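Local coordinates for protein accelerated cell death 11 (Arabidopsis thaliana, PDB 4NT1) that transfers ceramide-1-phosphate and phytoceramide-1-phosphate selectively between membranes and belongs to the glycolipid transfer protein family, at residues 101-104 with 105-108; 55-58 with 59-63; 134-138 with 139-143. All coordinates share one frame; numbering follows the deposited sequence.

Following the chain from the N terminus, interaction 2 comes first, in the turn leading into helix 57-63 and the helix itself; interaction 1 follows in the N-terminal half of helix 98-121, and interaction 3 where helix 129-139 runs out into a loop. Each closes only a turn or so of backbone, and the three lie in series, neither nesting nor crossing. In space they meet. Tyr62 of interaction 2 packs against Val105 and Gly108 of interaction 1, Phe57 touches Tyr136 and Phe140 of interaction 3, and Val139 rests on the Arg107 carbonyl. Together they tie three helices of this all-helical fold around the headgroup site to which Asp61 and Arg104 belong.

Interaction 1 of 3, residues 101-104 with 105-108; sequences NLLR and VKRG
Arg104 and Arg107 stand side by side on helix 98-121, pointing the same way, with their guanidinium planes 40° apart. Arg107 NH1 lies over one face of the Arg104 group, displaced toward its rim and 3.5 Å from Arg104 NH2. The Arg107 chain is extended from CG to NE, whereas a bend at chi2 (91°) brings the Arg104 guanidinium beneath that NH1. Two cationic groups this close suit a shared anion: in this lipid-free structure both NH2 atoms form salt bridges to OXT of the C-terminal Trp207, and Arg107 NH2 also hydrogen-bonds to Ile205 O. Arg104, with Arg100 next to it, binds the phosphorylated sphingolipid.

The apolar part belongs to Leu103. Its CG sits over one face of the Arg107 guanidinium, and its CD2 is 3.7 Å from Arg107 NH2 while also meeting the Arg104 guanidinium at its edge, in plane. On its other branch, Leu103 CD1 is 3.9 Å from Lys106 CE. Lys106 bends at chi2 and chi3 so that CE comes beside that methyl, a lysine being able to pack its shaft here while NZ makes a salt bridge to Asp195.

Backbone bonds of the ordinary helical kind hold these side chains in place: Val105 N to Asn101 O at 2.9 Å, Lys106 N to Leu102 O at 2.8 Å, Arg107 N to Leu103 O at 3.2 Å and Gly108 N to Arg104 O at 3.3 Å. Val105 CG2, set beside its own backbone N, leans back on the preceding turn, 3.4 Å from Asn101 O.

Around this turn, Leu102 packs on helices 79-88 and 34-51, Leu102 and Leu103 both reach Phe198 of helix 173-199, and Gly108, lacking a side chain, lets the ring of Tyr62 from helix 57-63 come against its CA.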
loop_
_atom_site.group_PDB
_atom_site.type_symbol
_atom_site.label_atom_id
_atom_site.label_comp_id
_atom_site.label_asym_id
_atom_site.label_seq_id
_atom_site.Cartn_x
_atom_site.Cartn_y
_atom_site.Cartn_z
ATOM N N ASN A 101 -5.987 0.050 11.692
ATOM C CA ASN A 101 -5.737 -0.802 10.538
ATOM C C ASN A 101 -5.610 0.018 9.263
ATOM O O ASN A 101 -4.770 -0.276 8.416
ATOM C CB ASN A 101 -6.780 -1.907 10.440
ATOM C CG ASN A 101 -6.627 -2.920 11.559
ATOM O OD1 ASN A 101 -5.554 -3.034 12.148
ATOM N ND2 ASN A 101 -7.681 -3.649 11.854
ATOM N N LEU A 102 -6.401 1.086 9.160
ATOM C CA LEU A 102 -6.273 2.010 8.035
ATOM C C LEU A 102 -4.868 2.597 7.924
ATOM O O LEU A 102 -4.316 2.684 6.822
ATOM C CB LEU A 102 -7.311 3.136 8.118
ATOM C CG LEU A 102 -7.249 4.161 6.978
ATOM C CD1 LEU A 102 -7.491 3.505 5.602
ATOM C CD2 LEU A 102 -8.247 5.286 7.210
ATOM N N LEU A 103 -4.302 3.029 9.053
ATOM C CA LEU A 103 -2.962 3.592 9.045
ATOM C C LEU A 103 -1.958 2.558 8.533
ATOM O O LEU A 103 -1.063 2.883 7.749
ATOM C CB LEU A 103 -2.585 4.099 10.440
ATOM C CG LEU A 103 -1.232 4.783 10.598
ATOM C CD1 LEU A 103 -1.116 5.947 9.627
ATOM C CD2 LEU A 103 -1.070 5.256 12.037
ATOM N N ARG A 104 -2.098 1.312 8.972
ATOM C CA ARG A 104 -1.201 0.257 8.505
ATOM C C ARG A 104 -1.348 -0.001 6.998
ATOM O O ARG A 104 -0.344 -0.159 6.276
ATOM C CB ARG A 104 -1.398 -1.043 9.295
ATOM C CG ARG A 104 -0.542 -1.115 10.561
ATOM C CD ARG A 104 -1.267 -0.571 11.768
ATOM N NE ARG A 104 -0.387 -0.500 12.931
ATOM C CZ ARG A 104 -0.009 0.635 13.513
ATOM N NH1 ARG A 104 0.794 0.609 14.567
ATOM N NH2 ARG A 104 -0.443 1.800 13.052
ATOM N N VAL A 105 -2.587 -0.015 6.520
ATOM C CA VAL A 105 -2.843 -0.215 5.098
ATOM C C VAL A 105 -2.246 0.935 4.286
ATOM O O VAL A 105 -1.582 0.715 3.275
ATOM C CB VAL A 105 -4.340 -0.386 4.810
ATOM C CG1 VAL A 105 -4.597 -0.314 3.313
ATOM C CG2 VAL A 105 -4.821 -1.721 5.372
ATOM N N LYS A 106 -2.442 2.160 4.751
ATOM C CA LYS A 106 -1.853 3.316 4.070
ATOM C C LYS A 106 -0.343 3.128 3.856
ATOM O O LYS A 106 0.191 3.423 2.775
ATOM C CB LYS A 106 -2.119 4.598 4.864
ATOM C CG LYS A 106 -1.709 5.895 4.146
ATOM C CD LYS A 106 -0.261 6.270 4.404
ATOM C CE LYS A 106 -0.009 6.483 5.904
ATOM N NZ LYS A 106 1.271 7.221 6.128
ATOM N N ARG A 107 0.353 2.640 4.878
ATOM C CA ARG A 107 1.799 2.460 4.755
ATOM C C ARG A 107 2.159 1.471 3.646
ATOM O O ARG A 107 3.122 1.681 2.898
ATOM C CB ARG A 107 2.415 2.042 6.097
ATOM C CG ARG A 107 2.382 3.153 7.132
ATOM C CD ARG A 107 2.745 2.640 8.511
ATOM N NE ARG A 107 2.673 3.708 9.504
ATOM C CZ ARG A 107 2.611 3.507 10.816
ATOM N NH1 ARG A 107 2.612 2.270 11.306
ATOM N NH2 ARG A 107 2.562 4.549 11.637
ATOM N N GLY A 108 1.392 0.390 3.533
ATOM C CA GLY A 108 1.613 -0.563 2.462
ATOM C C GLY A 108 1.442 0.050 1.075
ATOM O O GLY A 108 2.247 -0.189 0.171
#

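Interaction 2 of 3, residues 55-58 with 59-63; sequences FKFA and EMDYV
The ring of Phe57 and the carboxylate of Asp61, one helical turn on, meet with their planes 54° apart. Asp61 CB lies at the ring edge, in plane, and Asp61 OD2 approaches obliquely, 3.4 Å from Phe57 CD1. One ring face carries the methyl of the adjoining Ala58, small enough to sit there. Further round, the ring makes edge-to-face contacts with His144 and Phe140. The Asp61 torsion (chi1 -75°) sets CG beside its own backbone N and brings the carboxylate back to Phe57. The helical backbone itself places Asp61 CB 3.2 Å from Phe57 O.

The backbone beneath is a helix that widens. Asp61 N bonds to Phe57 O at 2.9 Å, in the carbonyl plane. Ala58 O is gripped twice, by Val63 N almost in line with the carbonyl and by Tyr62 N from above its plane, both at 2.8 Å; the reach to the fifth residue is the mark of a pi-type turn. Two waters serve the exposed side. One donates to Phe55 O and to Glu59 OE2, the latter at 2.7 Å, which employs an acidic side chain suited to solvent. The other donates to Lys56 O and accepts from Met60 N at 2.9 Å.

Asp61 OD2 is also the acceptor of a hydrogen bond with His144 NE2. Both residues bind the ceramide-1-phosphate type of ligand, and the carboxylate would probably polarise the imidazole and hold it in position.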
loop_
_atom_site.group_PDB
_atom_site.type_symbol
_atom_site.label_atom_id
_atom_site.label_comp_id
_atom_site.label_asym_id
_atom_site.label_seq_id
_atom_site.Cartn_x
_atom_site.Cartn_y
_atom_site.Cartn_z
ATOM N N PHE A 55 9.966 -9.709 2.548
ATOM C CA PHE A 55 8.715 -9.015 2.836
ATOM C C PHE A 55 7.662 -9.882 3.518
ATOM O O PHE A 55 6.470 -9.586 3.456
ATOM C CB PHE A 55 8.174 -8.349 1.560
ATOM C CG PHE A 55 9.060 -7.246 1.067
ATOM C CD1 PHE A 55 10.125 -7.524 0.227
ATOM C CD2 PHE A 55 8.866 -5.945 1.496
ATOM C CE1 PHE A 55 10.972 -6.518 -0.203
ATOM C CE2 PHE A 55 9.698 -4.926 1.070
ATOM C CZ PHE A 55 10.763 -5.215 0.214
ATOM N N LYS A 56 8.113 -10.926 4.208
ATOM C CA LYS A 56 7.212 -11.748 5.015
ATOM C C LYS A 56 6.436 -10.924 6.045
ATOM O O LYS A 56 5.297 -11.261 6.379
ATOM C CB LYS A 56 7.994 -12.869 5.697
ATOM C CG LYS A 56 7.163 -13.798 6.562
ATOM C CD LYS A 56 8.025 -14.970 7.032
ATOM C CE LYS A 56 7.466 -15.612 8.299
ATOM N NZ LYS A 56 8.314 -16.749 8.767
ATOM N N PHE A 57 7.044 -9.845 6.538
ATOM C CA PHE A 57 6.405 -8.985 7.537
ATOM C C PHE A 57 5.071 -8.445 7.033
ATOM O O PHE A 57 4.156 -8.173 7.811
ATOM C CB PHE A 57 7.319 -7.808 7.939
ATOM C CG PHE A 57 7.468 -6.745 6.869
ATOM C CD1 PHE A 57 6.534 -5.722 6.751
ATOM C CD2 PHE A 57 8.545 -6.761 5.995
ATOM C CE1 PHE A 57 6.664 -4.751 5.765
ATOM C CE2 PHE A 57 8.683 -5.794 5.009
ATOM C CZ PHE A 57 7.740 -4.784 4.899
ATOM N N ALA A 58 4.979 -8.274 5.722
ATOM C CA ALA A 58 3.806 -7.655 5.126
ATOM C C ALA A 58 2.578 -8.549 5.240
ATOM O O ALA A 58 1.447 -8.081 5.113
ATOM C CB ALA A 58 4.092 -7.329 3.674
ATOM N N GLU A 59 2.786 -9.843 5.462
ATOM C CA GLU A 59 1.641 -10.734 5.651
ATOM C C GLU A 59 0.783 -10.299 6.850
ATOM O O GLU A 59 -0.434 -10.195 6.740
ATOM C CB GLU A 59 2.089 -12.193 5.765
ATOM C CG GLU A 59 2.658 -12.742 4.464
ATOM C CD GLU A 59 1.722 -12.522 3.276
ATOM O OE1 GLU A 59 0.529 -12.869 3.398
ATOM O OE2 GLU A 59 2.172 -11.993 2.229
ATOM N N MET A 60 1.412 -10.017 7.987
ATOM C CA MET A 60 0.664 -9.477 9.128
ATOM C C MET A 60 0.504 -7.947 9.085
ATOM O O MET A 60 -0.540 -7.409 9.463
ATOM C CB MET A 60 1.316 -9.896 10.446
ATOM C CG MET A 60 1.207 -11.388 10.746
ATOM S SD MET A 60 -0.493 -12.008 10.676
ATOM C CE MET A 60 -1.335 -10.853 11.753
ATOM N N ASP A 61 1.534 -7.250 8.616
ATOM C CA ASP A 61 1.541 -5.788 8.641
ATOM C C ASP A 61 0.628 -5.155 7.591
ATOM O O ASP A 61 0.164 -4.030 7.763
ATOM C CB ASP A 61 2.968 -5.245 8.489
ATOM C CG ASP A 61 3.782 -5.392 9.756
ATOM O OD1 ASP A 61 3.197 -5.763 10.789
ATOM O OD2 ASP A 61 4.998 -5.133 9.722
ATOM N N TYR A 62 0.383 -5.871 6.503
ATOM C CA TYR A 62 -0.456 -5.325 5.444
ATOM C C TYR A 62 -1.601 -6.257 5.064
ATOM O O TYR A 62 -2.760 -5.888 5.191
ATOM C CB TYR A 62 0.370 -4.925 4.213
ATOM C CG TYR A 62 -0.486 -4.349 3.106
ATOM C CD1 TYR A 62 -0.846 -3.004 3.107
ATOM C CD2 TYR A 62 -0.979 -5.165 2.088
ATOM C CE1 TYR A 62 -1.650 -2.484 2.099
ATOM C CE2 TYR A 62 -1.780 -4.658 1.081
ATOM C CZ TYR A 62 -2.111 -3.318 1.095
ATOM O OH TYR A 62 -2.914 -2.823 0.098
ATOM N N VAL A 63 -1.279 -7.466 4.617
ATOM C CA VAL A 63 -2.292 -8.345 4.042
ATOM C C VAL A 63 -3.417 -8.675 5.028
ATOM O O VAL A 63 -4.600 -8.567 4.690
ATOM C CB VAL A 63 -1.681 -9.651 3.480
ATOM C CG1 VAL A 63 -2.777 -10.515 2.842
ATOM C CG2 VAL A 63 -0.598 -9.334 2.456
HETATM O O HOH W 1 4.846 -11.463 2.149
HETATM O O HOH W 2 3.871 -11.429 8.633
#

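Interaction 3 of 3, residues 134-138 with 139-143; sequences KSYAQ and VFAPH
Tyr136 turns CG away from its backbone N (chi1 171°), which lays the ring along the end of helix 129-139, against Phe140 and Ala141. Phe140 adopts chi1 -80°, carrying its ring toward Met111 of helix 98-121, so that it is Phe140 CB that meets Tyr136 CE1, 3.6 Å away, the two side chains crossing at about a right angle. Over one face of the tyrosine ring, offset toward the rim, comes Ala141 N, and Ala141 CB lies 3.8 Å from Tyr136 CE2. Alanine is small enough to let the chain turn this closely past the ring.

Tyr136 O accepts two hydrogen bonds, from Phe140 N at 2.8 Å and Ala141 N at 3.0 Å, reaching it from opposite faces of the carbonyl plane. Val139 N still bonds to Ser135 O at 3.1 Å. Pro142 has no N-H to offer the preceding turn; its CD instead packs 3.6 Å from Ala137 O, as befits a residue just beyond a helix end. Residues 141-143 form a short 3-10 turn, in which His143 N bonds to Phe140 O.

Tyr136 OH hydrogen-bonds to His144 ND1, and Phe57 packs on Tyr136. With bonds from the fourth and fifth residues on one carbonyl, the last turn widens in the pi manner, and this helix end probably helps to position His144 within the phosphosphingolipid headgroup site of the GLTP fold.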
loop_
_atom_site.group_PDB
_atom_site.type_symbol
_atom_site.label_atom_id
_atom_site.label_comp_id
_atom_site.label_asym_id
_atom_site.label_seq_id
_atom_site.Cartn_x
_atom_site.Cartn_y
_atom_site.Cartn_z
ATOM N N LYS A 134 15.155 0.609 -0.947
ATOM C CA LYS A 134 14.832 2.019 -0.737
ATOM C C LYS A 134 13.385 2.225 -0.293
ATOM O O LYS A 134 13.101 3.071 0.556
ATOM C CB LYS A 134 15.110 2.838 -1.996
ATOM C CG LYS A 134 16.593 3.062 -2.266
ATOM C CD LYS A 134 16.802 3.784 -3.590
ATOM C CE LYS A 134 18.277 4.068 -3.845
ATOM N NZ LYS A 134 18.493 4.830 -5.111
ATOM N N SER A 135 12.467 1.459 -0.869
ATOM C CA SER A 135 11.065 1.609 -0.497
ATOM C C SER A 135 10.843 1.076 0.921
ATOM O O SER A 135 10.098 1.664 1.697
ATOM C CB SER A 135 10.143 0.923 -1.516
ATOM O OG SER A 135 10.389 -0.471 -1.581
ATOM N N TYR A 136 11.508 -0.022 1.269
ATOM C CA TYR A 136 11.377 -0.559 2.621
ATOM C C TYR A 136 11.943 0.406 3.657
ATOM O O TYR A 136 11.304 0.695 4.673
ATOM C CB TYR A 136 12.070 -1.921 2.771
ATOM C CG TYR A 136 12.111 -2.341 4.209
ATOM C CD1 TYR A 136 11.003 -2.935 4.804
ATOM C CD2 TYR A 136 13.226 -2.085 5.001
ATOM C CE1 TYR A 136 11.014 -3.295 6.135
ATOM C CE2 TYR A 136 13.242 -2.445 6.346
ATOM C CZ TYR A 136 12.134 -3.041 6.902
ATOM O OH TYR A 136 12.137 -3.407 8.227
ATOM N N ALA A 137 13.142 0.913 3.388
ATOM C CA ALA A 137 13.833 1.784 4.346
ATOM C C ALA A 137 13.098 3.109 4.554
ATOM O O ALA A 137 13.089 3.654 5.649
ATOM C CB ALA A 137 15.270 2.033 3.894
ATOM N N GLN A 138 12.483 3.634 3.499
ATOM C CA GLN A 138 11.739 4.880 3.636
ATOM C C GLN A 138 10.419 4.690 4.375
ATOM O O GLN A 138 10.057 5.494 5.235
ATOM C CB GLN A 138 11.466 5.524 2.275
ATOM C CG GLN A 138 10.669 6.823 2.368
ATOM C CD GLN A 138 10.292 7.378 1.007
ATOM O OE1 GLN A 138 11.076 7.306 0.063
ATOM N NE2 GLN A 138 9.083 7.924 0.897
ATOM N N VAL A 139 9.690 3.633 4.032
ATOM C CA VAL A 139 8.319 3.492 4.516
ATOM C C VAL A 139 8.175 2.650 5.784
ATOM O O VAL A 139 7.479 3.050 6.718
ATOM C CB VAL A 139 7.386 2.957 3.390
ATOM C CG1 VAL A 139 5.959 2.758 3.912
ATOM C CG2 VAL A 139 7.398 3.919 2.210
ATOM N N PHE A 140 8.839 1.500 5.833
ATOM C CA PHE A 140 8.607 0.556 6.918
ATOM C C PHE A 140 9.694 0.505 7.996
ATOM O O PHE A 140 9.393 0.288 9.165
ATOM C CB PHE A 140 8.345 -0.852 6.374
ATOM C CG PHE A 140 6.939 -1.066 5.888
ATOM C CD1 PHE A 140 5.873 -1.021 6.770
ATOM C CD2 PHE A 140 6.688 -1.341 4.553
ATOM C CE1 PHE A 140 4.572 -1.228 6.322
ATOM C CE2 PHE A 140 5.389 -1.553 4.099
ATOM C CZ PHE A 140 4.336 -1.497 4.986
ATOM N N ALA A 141 10.953 0.690 7.621
ATOM C CA ALA A 141 12.010 0.633 8.625
ATOM C C ALA A 141 11.749 1.526 9.854
ATOM O O ALA A 141 12.048 1.119 10.969
ATOM C CB ALA A 141 13.384 0.934 8.004
ATOM N N PRO A 142 11.204 2.746 9.662
ATOM C CA PRO A 142 10.989 3.601 10.840
ATOM C C PRO A 142 9.985 3.033 11.844
ATOM O O PRO A 142 9.901 3.530 12.967
ATOM C CB PRO A 142 10.432 4.900 10.239
ATOM C CG PRO A 142 10.898 4.888 8.818
ATOM C CD PRO A 142 10.846 3.445 8.416
ATOM N N HIS A 143 9.242 2.006 11.450
ATOM C CA HIS A 143 8.153 1.493 12.279
ATOM C C HIS A 143 8.464 0.083 12.744
ATOM O O HIS A 143 7.657 -0.555 13.428
ATOM C CB HIS A 143 6.829 1.517 11.498
ATOM C CG HIS A 143 6.494 2.858 10.919
ATOM N ND1 HIS A 143 6.049 3.910 11.687
ATOM C CD2 HIS A 143 6.540 3.319 9.646
ATOM C CE1 HIS A 143 5.845 4.964 10.918
ATOM N NE2 HIS A 143 6.131 4.630 9.673
#